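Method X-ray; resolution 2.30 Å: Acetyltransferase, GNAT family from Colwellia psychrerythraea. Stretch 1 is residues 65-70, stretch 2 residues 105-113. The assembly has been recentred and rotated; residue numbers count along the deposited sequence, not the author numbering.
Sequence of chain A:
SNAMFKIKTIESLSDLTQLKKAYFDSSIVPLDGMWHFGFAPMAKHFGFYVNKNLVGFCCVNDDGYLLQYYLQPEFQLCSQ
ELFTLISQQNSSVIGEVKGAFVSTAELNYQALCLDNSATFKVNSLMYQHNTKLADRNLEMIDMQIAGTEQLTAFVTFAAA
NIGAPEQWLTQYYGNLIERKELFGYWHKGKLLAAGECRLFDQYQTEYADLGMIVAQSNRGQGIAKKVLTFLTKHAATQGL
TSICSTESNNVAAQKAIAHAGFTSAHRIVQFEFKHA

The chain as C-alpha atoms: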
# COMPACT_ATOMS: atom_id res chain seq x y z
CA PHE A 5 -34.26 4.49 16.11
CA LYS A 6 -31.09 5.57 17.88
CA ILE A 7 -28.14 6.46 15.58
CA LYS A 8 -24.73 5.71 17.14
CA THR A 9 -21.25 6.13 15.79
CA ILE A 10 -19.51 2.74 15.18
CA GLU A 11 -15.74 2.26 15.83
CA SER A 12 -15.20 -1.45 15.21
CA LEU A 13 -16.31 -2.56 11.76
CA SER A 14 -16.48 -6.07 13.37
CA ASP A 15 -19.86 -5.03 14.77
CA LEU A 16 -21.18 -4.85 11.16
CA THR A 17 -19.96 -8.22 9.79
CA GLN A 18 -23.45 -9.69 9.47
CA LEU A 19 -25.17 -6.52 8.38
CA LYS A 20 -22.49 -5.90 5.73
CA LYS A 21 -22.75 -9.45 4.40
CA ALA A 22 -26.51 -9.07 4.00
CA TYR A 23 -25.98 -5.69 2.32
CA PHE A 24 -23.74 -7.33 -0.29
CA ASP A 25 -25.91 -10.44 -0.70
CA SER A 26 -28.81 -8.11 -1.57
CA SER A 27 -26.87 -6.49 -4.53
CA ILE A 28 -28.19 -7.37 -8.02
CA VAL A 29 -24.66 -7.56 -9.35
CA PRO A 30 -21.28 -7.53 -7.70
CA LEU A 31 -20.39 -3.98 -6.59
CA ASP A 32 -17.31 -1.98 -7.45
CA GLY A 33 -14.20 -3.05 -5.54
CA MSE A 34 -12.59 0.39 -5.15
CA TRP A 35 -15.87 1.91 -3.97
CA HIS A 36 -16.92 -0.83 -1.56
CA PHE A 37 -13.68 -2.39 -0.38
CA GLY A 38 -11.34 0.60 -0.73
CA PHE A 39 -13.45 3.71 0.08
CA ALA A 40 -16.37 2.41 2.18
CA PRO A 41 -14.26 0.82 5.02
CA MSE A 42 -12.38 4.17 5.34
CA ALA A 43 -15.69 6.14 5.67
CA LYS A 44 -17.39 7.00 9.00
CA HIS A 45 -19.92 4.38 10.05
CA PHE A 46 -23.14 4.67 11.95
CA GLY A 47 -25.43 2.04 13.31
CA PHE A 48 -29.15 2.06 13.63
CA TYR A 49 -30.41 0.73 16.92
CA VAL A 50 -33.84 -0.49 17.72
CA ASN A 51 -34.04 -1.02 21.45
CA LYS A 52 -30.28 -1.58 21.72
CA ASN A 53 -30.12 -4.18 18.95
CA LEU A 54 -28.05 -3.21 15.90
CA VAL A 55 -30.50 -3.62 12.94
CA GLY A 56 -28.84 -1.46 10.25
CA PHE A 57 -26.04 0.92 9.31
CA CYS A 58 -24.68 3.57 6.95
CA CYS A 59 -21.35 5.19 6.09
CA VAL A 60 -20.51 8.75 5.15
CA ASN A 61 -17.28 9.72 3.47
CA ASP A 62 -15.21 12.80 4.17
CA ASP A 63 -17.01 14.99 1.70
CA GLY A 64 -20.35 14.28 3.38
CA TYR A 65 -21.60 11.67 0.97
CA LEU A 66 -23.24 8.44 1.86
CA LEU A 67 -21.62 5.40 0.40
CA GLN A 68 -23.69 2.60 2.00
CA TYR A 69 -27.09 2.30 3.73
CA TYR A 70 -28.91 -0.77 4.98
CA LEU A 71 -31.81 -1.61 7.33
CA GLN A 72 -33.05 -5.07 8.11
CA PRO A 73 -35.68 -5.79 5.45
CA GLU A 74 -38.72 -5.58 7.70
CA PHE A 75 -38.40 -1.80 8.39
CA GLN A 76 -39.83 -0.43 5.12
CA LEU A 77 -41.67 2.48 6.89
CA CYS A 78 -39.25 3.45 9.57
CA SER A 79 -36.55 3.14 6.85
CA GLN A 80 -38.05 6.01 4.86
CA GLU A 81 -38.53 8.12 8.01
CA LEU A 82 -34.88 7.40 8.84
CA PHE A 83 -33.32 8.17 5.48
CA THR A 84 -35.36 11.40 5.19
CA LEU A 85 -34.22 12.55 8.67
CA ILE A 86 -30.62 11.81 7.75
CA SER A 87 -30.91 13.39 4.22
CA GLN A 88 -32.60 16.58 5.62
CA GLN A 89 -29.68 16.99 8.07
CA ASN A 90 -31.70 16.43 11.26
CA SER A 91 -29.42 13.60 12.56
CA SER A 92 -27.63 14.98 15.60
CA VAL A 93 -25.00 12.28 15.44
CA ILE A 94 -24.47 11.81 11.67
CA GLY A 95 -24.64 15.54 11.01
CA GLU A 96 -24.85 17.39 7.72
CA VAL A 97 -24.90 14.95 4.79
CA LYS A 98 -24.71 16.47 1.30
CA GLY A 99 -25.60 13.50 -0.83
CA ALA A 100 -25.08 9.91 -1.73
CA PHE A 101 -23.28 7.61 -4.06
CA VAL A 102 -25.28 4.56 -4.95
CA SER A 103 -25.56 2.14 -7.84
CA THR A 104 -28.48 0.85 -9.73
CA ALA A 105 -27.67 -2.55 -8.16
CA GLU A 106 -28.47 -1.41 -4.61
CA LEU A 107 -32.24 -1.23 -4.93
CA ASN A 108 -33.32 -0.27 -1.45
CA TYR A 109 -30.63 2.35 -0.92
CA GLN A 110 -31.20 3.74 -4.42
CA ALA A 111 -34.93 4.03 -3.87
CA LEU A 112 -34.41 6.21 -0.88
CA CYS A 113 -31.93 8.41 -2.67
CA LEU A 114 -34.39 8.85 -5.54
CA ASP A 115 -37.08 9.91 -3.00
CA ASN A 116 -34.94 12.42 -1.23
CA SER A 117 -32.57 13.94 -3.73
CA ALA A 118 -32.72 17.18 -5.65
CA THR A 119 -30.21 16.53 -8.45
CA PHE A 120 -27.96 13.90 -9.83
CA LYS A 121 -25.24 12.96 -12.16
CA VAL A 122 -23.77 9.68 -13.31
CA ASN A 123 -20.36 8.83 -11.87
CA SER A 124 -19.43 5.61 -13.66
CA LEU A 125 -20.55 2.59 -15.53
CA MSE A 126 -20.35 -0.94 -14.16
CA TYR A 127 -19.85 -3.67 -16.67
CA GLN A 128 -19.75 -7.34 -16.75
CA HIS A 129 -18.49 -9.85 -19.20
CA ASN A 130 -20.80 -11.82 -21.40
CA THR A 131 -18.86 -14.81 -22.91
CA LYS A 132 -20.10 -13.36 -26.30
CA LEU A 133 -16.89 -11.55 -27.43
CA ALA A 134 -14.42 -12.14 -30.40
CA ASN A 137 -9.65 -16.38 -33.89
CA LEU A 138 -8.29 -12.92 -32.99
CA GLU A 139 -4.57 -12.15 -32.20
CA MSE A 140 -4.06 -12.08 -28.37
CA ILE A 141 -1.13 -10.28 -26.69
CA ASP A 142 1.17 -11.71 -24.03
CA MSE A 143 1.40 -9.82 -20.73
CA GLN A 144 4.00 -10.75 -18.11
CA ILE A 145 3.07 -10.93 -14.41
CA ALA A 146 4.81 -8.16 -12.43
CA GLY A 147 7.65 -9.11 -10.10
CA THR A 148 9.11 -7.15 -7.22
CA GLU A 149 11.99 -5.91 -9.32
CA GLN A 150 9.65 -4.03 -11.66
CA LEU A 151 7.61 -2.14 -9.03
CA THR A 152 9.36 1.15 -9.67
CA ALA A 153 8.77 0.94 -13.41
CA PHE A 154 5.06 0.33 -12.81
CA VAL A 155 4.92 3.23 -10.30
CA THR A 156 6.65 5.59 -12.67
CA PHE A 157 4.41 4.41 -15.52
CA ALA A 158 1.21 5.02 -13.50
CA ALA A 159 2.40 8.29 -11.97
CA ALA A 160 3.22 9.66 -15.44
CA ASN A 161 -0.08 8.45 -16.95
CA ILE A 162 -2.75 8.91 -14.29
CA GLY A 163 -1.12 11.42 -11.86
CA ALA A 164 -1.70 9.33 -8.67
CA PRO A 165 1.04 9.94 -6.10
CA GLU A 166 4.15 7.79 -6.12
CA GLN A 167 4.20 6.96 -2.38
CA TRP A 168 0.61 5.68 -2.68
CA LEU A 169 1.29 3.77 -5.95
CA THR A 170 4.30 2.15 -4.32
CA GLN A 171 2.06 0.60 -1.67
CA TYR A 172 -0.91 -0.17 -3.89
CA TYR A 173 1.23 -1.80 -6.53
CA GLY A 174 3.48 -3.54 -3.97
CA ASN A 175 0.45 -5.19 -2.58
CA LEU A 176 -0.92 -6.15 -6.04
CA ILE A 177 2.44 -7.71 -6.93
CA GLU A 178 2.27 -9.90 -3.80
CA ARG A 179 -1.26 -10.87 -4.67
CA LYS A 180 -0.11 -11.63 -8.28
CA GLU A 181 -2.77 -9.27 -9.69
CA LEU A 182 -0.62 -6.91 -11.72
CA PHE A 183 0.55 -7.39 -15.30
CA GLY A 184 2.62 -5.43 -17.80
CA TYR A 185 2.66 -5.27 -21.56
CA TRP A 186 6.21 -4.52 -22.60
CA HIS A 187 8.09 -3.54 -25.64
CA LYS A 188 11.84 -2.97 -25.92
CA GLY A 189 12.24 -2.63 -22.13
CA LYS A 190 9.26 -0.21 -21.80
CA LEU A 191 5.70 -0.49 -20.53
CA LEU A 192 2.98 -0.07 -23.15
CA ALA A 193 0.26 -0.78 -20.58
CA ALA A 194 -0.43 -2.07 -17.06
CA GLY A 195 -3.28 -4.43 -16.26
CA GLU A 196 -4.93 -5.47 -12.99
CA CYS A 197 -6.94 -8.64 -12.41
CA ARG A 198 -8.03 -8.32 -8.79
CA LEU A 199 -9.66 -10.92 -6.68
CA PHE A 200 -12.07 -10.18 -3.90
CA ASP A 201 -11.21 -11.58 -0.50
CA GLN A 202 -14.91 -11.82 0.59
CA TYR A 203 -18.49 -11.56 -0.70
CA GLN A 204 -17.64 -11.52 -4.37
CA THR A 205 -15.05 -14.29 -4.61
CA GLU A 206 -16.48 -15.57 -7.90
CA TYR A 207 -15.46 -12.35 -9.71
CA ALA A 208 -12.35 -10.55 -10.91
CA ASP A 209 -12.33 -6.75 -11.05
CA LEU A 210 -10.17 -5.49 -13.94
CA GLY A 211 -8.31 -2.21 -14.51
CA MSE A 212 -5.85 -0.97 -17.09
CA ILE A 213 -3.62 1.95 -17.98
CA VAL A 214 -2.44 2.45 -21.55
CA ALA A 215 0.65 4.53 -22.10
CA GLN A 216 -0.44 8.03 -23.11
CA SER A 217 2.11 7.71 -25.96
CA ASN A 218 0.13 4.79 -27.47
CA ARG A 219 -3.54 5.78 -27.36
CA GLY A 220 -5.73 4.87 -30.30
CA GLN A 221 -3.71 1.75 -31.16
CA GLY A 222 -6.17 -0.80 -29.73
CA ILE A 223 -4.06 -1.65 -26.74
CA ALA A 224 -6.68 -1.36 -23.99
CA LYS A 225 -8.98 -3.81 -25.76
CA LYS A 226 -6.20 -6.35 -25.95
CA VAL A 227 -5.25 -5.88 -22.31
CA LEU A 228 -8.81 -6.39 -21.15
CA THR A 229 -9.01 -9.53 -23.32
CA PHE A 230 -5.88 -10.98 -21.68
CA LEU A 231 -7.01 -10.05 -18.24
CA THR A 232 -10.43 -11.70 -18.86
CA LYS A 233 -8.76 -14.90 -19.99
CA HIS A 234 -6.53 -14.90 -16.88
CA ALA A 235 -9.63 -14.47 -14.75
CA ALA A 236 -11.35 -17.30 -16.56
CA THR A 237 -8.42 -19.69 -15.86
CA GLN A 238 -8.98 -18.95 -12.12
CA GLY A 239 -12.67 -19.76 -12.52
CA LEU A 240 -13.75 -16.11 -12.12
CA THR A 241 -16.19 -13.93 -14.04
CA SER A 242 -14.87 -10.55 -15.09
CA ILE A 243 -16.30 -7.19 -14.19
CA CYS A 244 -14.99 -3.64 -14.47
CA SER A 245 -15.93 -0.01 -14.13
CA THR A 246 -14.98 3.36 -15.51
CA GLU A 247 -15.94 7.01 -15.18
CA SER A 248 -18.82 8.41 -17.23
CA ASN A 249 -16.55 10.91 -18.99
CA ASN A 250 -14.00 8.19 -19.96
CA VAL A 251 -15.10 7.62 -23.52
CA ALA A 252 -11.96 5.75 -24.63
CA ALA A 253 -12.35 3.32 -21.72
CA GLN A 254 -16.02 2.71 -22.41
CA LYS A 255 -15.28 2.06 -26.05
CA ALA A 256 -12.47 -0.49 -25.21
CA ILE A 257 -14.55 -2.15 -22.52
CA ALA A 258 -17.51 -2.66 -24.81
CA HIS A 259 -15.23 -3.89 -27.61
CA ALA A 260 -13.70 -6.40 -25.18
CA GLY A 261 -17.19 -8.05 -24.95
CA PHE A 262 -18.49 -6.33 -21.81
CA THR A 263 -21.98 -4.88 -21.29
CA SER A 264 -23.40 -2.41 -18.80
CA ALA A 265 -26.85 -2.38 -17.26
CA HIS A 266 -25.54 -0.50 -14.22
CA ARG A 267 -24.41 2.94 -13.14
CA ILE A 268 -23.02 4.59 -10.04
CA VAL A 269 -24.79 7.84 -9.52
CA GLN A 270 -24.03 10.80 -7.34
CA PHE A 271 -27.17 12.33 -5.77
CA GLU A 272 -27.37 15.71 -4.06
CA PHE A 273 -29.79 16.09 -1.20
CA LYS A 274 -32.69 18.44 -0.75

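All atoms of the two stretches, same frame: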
# COMPACT_ATOMS: atom_id res chain seq x y z
N TYR A 65 -20.79 12.46 1.84
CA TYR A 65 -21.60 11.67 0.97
C TYR A 65 -21.70 10.26 1.47
O TYR A 65 -20.69 9.60 1.72
CB TYR A 65 -21.03 11.66 -0.45
CG TYR A 65 -21.25 12.97 -1.16
CD1 TYR A 65 -20.35 14.01 -1.04
CD2 TYR A 65 -22.40 13.17 -1.92
CE1 TYR A 65 -20.58 15.24 -1.66
CE2 TYR A 65 -22.63 14.37 -2.56
CZ TYR A 65 -21.72 15.41 -2.44
OH TYR A 65 -21.95 16.58 -3.09
N LEU A 66 -22.95 9.82 1.57
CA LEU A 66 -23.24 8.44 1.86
C LEU A 66 -22.63 7.55 0.82
O LEU A 66 -22.56 7.87 -0.36
CB LEU A 66 -24.75 8.18 1.94
CG LEU A 66 -25.47 8.37 3.28
CD1 LEU A 66 -25.13 9.70 3.90
CD2 LEU A 66 -27.04 8.26 3.13
N LEU A 67 -22.18 6.40 1.26
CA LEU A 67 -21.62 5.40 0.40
C LEU A 67 -22.41 4.12 0.53
O LEU A 67 -22.48 3.36 -0.42
CB LEU A 67 -20.11 5.15 0.76
CG LEU A 67 -19.06 6.27 0.46
CD1 LEU A 67 -17.56 5.76 0.57
CD2 LEU A 67 -19.22 6.95 -0.91
N GLN A 68 -22.96 3.85 1.72
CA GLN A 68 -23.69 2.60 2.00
C GLN A 68 -24.82 2.91 2.99
O GLN A 68 -24.67 3.78 3.86
CB GLN A 68 -22.75 1.54 2.60
CG GLN A 68 -21.63 1.10 1.71
CD GLN A 68 -20.73 -0.00 2.34
OE1 GLN A 68 -20.61 -0.09 3.55
NE2 GLN A 68 -20.08 -0.81 1.49
N TYR A 69 -25.93 2.20 2.84
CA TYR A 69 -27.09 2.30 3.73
C TYR A 69 -27.84 0.97 3.72
O TYR A 69 -28.04 0.35 2.66
CB TYR A 69 -28.01 3.39 3.29
CG TYR A 69 -29.30 3.50 4.10
CD1 TYR A 69 -30.41 2.68 3.84
CD2 TYR A 69 -29.42 4.44 5.12
CE1 TYR A 69 -31.59 2.80 4.61
CE2 TYR A 69 -30.56 4.55 5.88
CZ TYR A 69 -31.65 3.75 5.61
OH TYR A 69 -32.76 3.93 6.36
N TYR A 70 -28.22 0.50 4.90
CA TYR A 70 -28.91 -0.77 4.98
C TYR A 70 -29.69 -0.83 6.28
O TYR A 70 -29.15 -0.53 7.34
CB TYR A 70 -27.91 -1.93 4.91
CG TYR A 70 -28.57 -3.27 5.05
CD1 TYR A 70 -29.08 -3.91 3.95
CD2 TYR A 70 -28.72 -3.86 6.29
CE1 TYR A 70 -29.70 -5.12 4.04
CE2 TYR A 70 -29.35 -5.10 6.41
CZ TYR A 70 -29.86 -5.72 5.28
OH TYR A 70 -30.50 -6.93 5.36
N ALA A 105 -27.62 -1.17 -8.62
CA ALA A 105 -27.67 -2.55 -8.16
C ALA A 105 -27.97 -2.59 -6.68
O ALA A 105 -28.08 -3.71 -6.11
CB ALA A 105 -26.33 -3.27 -8.43
N GLU A 106 -28.05 -1.42 -6.03
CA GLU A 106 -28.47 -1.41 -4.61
C GLU A 106 -29.88 -0.80 -4.48
O GLU A 106 -30.06 0.41 -4.32
CB GLU A 106 -27.44 -0.71 -3.72
CG GLU A 106 -25.96 -1.16 -3.93
CD GLU A 106 -24.97 0.01 -3.91
OE1 GLU A 106 -24.61 0.45 -2.80
OE2 GLU A 106 -24.55 0.46 -5.01
N LEU A 107 -30.89 -1.67 -4.57
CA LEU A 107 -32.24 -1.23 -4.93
C LEU A 107 -32.83 -0.43 -3.81
O LEU A 107 -33.31 0.67 -4.03
CB LEU A 107 -33.12 -2.44 -5.29
CG LEU A 107 -32.78 -3.20 -6.59
CD1 LEU A 107 -33.66 -4.47 -6.77
CD2 LEU A 107 -32.85 -2.30 -7.81
N ASN A 108 -32.75 -0.95 -2.60
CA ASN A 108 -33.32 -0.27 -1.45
C ASN A 108 -32.67 1.07 -1.16
O ASN A 108 -33.33 2.04 -0.87
CB ASN A 108 -33.30 -1.15 -0.22
CG ASN A 108 -34.45 -2.14 -0.18
OD1 ASN A 108 -34.25 -3.35 -0.09
ND2 ASN A 108 -35.67 -1.63 -0.22
N TYR A 109 -31.36 1.12 -1.27
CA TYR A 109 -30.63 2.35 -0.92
C TYR A 109 -30.92 3.34 -2.02
O TYR A 109 -31.20 4.52 -1.77
CB TYR A 109 -29.14 1.97 -0.74
CG TYR A 109 -28.09 3.06 -0.67
CD1 TYR A 109 -28.38 4.32 -0.22
CD2 TYR A 109 -26.77 2.78 -1.03
CE1 TYR A 109 -27.39 5.30 -0.12
CE2 TYR A 109 -25.80 3.75 -0.96
CZ TYR A 109 -26.10 5.00 -0.50
OH TYR A 109 -25.13 5.99 -0.48
N GLN A 110 -30.89 2.87 -3.25
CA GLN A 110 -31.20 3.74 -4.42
C GLN A 110 -32.59 4.37 -4.31
O GLN A 110 -32.77 5.57 -4.58
CB GLN A 110 -31.09 2.96 -5.74
CG GLN A 110 -31.44 3.77 -6.96
CD GLN A 110 -31.38 2.97 -8.28
OE1 GLN A 110 -30.58 3.30 -9.16
NE2 GLN A 110 -32.20 1.93 -8.40
N ALA A 111 -33.57 3.55 -3.93
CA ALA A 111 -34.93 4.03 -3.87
C ALA A 111 -34.97 5.26 -3.02
O ALA A 111 -35.59 6.27 -3.38
CB ALA A 111 -35.87 2.97 -3.31
N LEU A 112 -34.29 5.17 -1.88
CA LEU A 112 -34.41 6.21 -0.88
C LEU A 112 -33.72 7.44 -1.35
O LEU A 112 -34.19 8.54 -1.08
CB LEU A 112 -33.89 5.74 0.48
CG LEU A 112 -34.68 4.53 1.00
CD1 LEU A 112 -34.02 3.85 2.25
CD2 LEU A 112 -36.09 5.00 1.31
N CYS A 113 -32.63 7.27 -2.08
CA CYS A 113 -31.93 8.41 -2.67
C CYS A 113 -32.82 9.11 -3.68
O CYS A 113 -32.95 10.34 -3.65
CB CYS A 113 -30.64 7.99 -3.37
SG CYS A 113 -29.29 7.33 -2.26

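The hydroxyl of Tyr109 reaches the backbone of the strand but makes no hydrogen bond with it. Tyr109 OH lies 3.2 Å from Leu66 O and 3.4 Å from Leu67 N, and both angles are poor. The hydroxyl is hydrogen-bonded elsewhere in the structure. No hydrogen bond links the two stretches at all, so the contact rests on packing.

Residues 65-70 form a strand, and residues 107-113 begin a helix. Their axes cross at 102°, close to perpendicular, and approach to 8.0 Å. The backbones come nearest at Tyr69 and Tyr109, whose CA atoms are 5.8 Å apart. Glu106 is the N-cap residue. Glu106 O accepts a hydrogen bond from Gln110 N at 2.8 Å. The pattern continues with Ala111 N to Leu107 O at 2.9 Å and Cys113 N to Tyr109 O at 3.1 Å.

Tyr109 is the centre of the interface. Its chi1 is t, and its ring lies along the strand from Tyr69 to Leu66. Tyr69 CB sits over one face of this ring, 4.0 Å from the centroid of the Tyr109 ring and 26° off the normal. This is a CH-pi contact, in which a weakly polarised CH meets the pi electrons. Leu67 O lies at the ring edge, 3.4 Å from Tyr109 CE2. There the carbonyl oxygen faces the slightly positive rim of the ring. Near the hydroxyl end, Leu66 CB packs 4.2 Å from Tyr109 CZ.

Leu112 extends the apolar contact one helical turn on. Leu112 CD1 is 3.5 Å from Tyr69 CE1, oblique to the Tyr69 ring. Leu66 and Tyr69 point toward the helix, while Leu67 and Gln68 point away. The latter two therefore approach the helix mainly through their backbone. Together the stretches bury 290 Å², much of it around Tyr109.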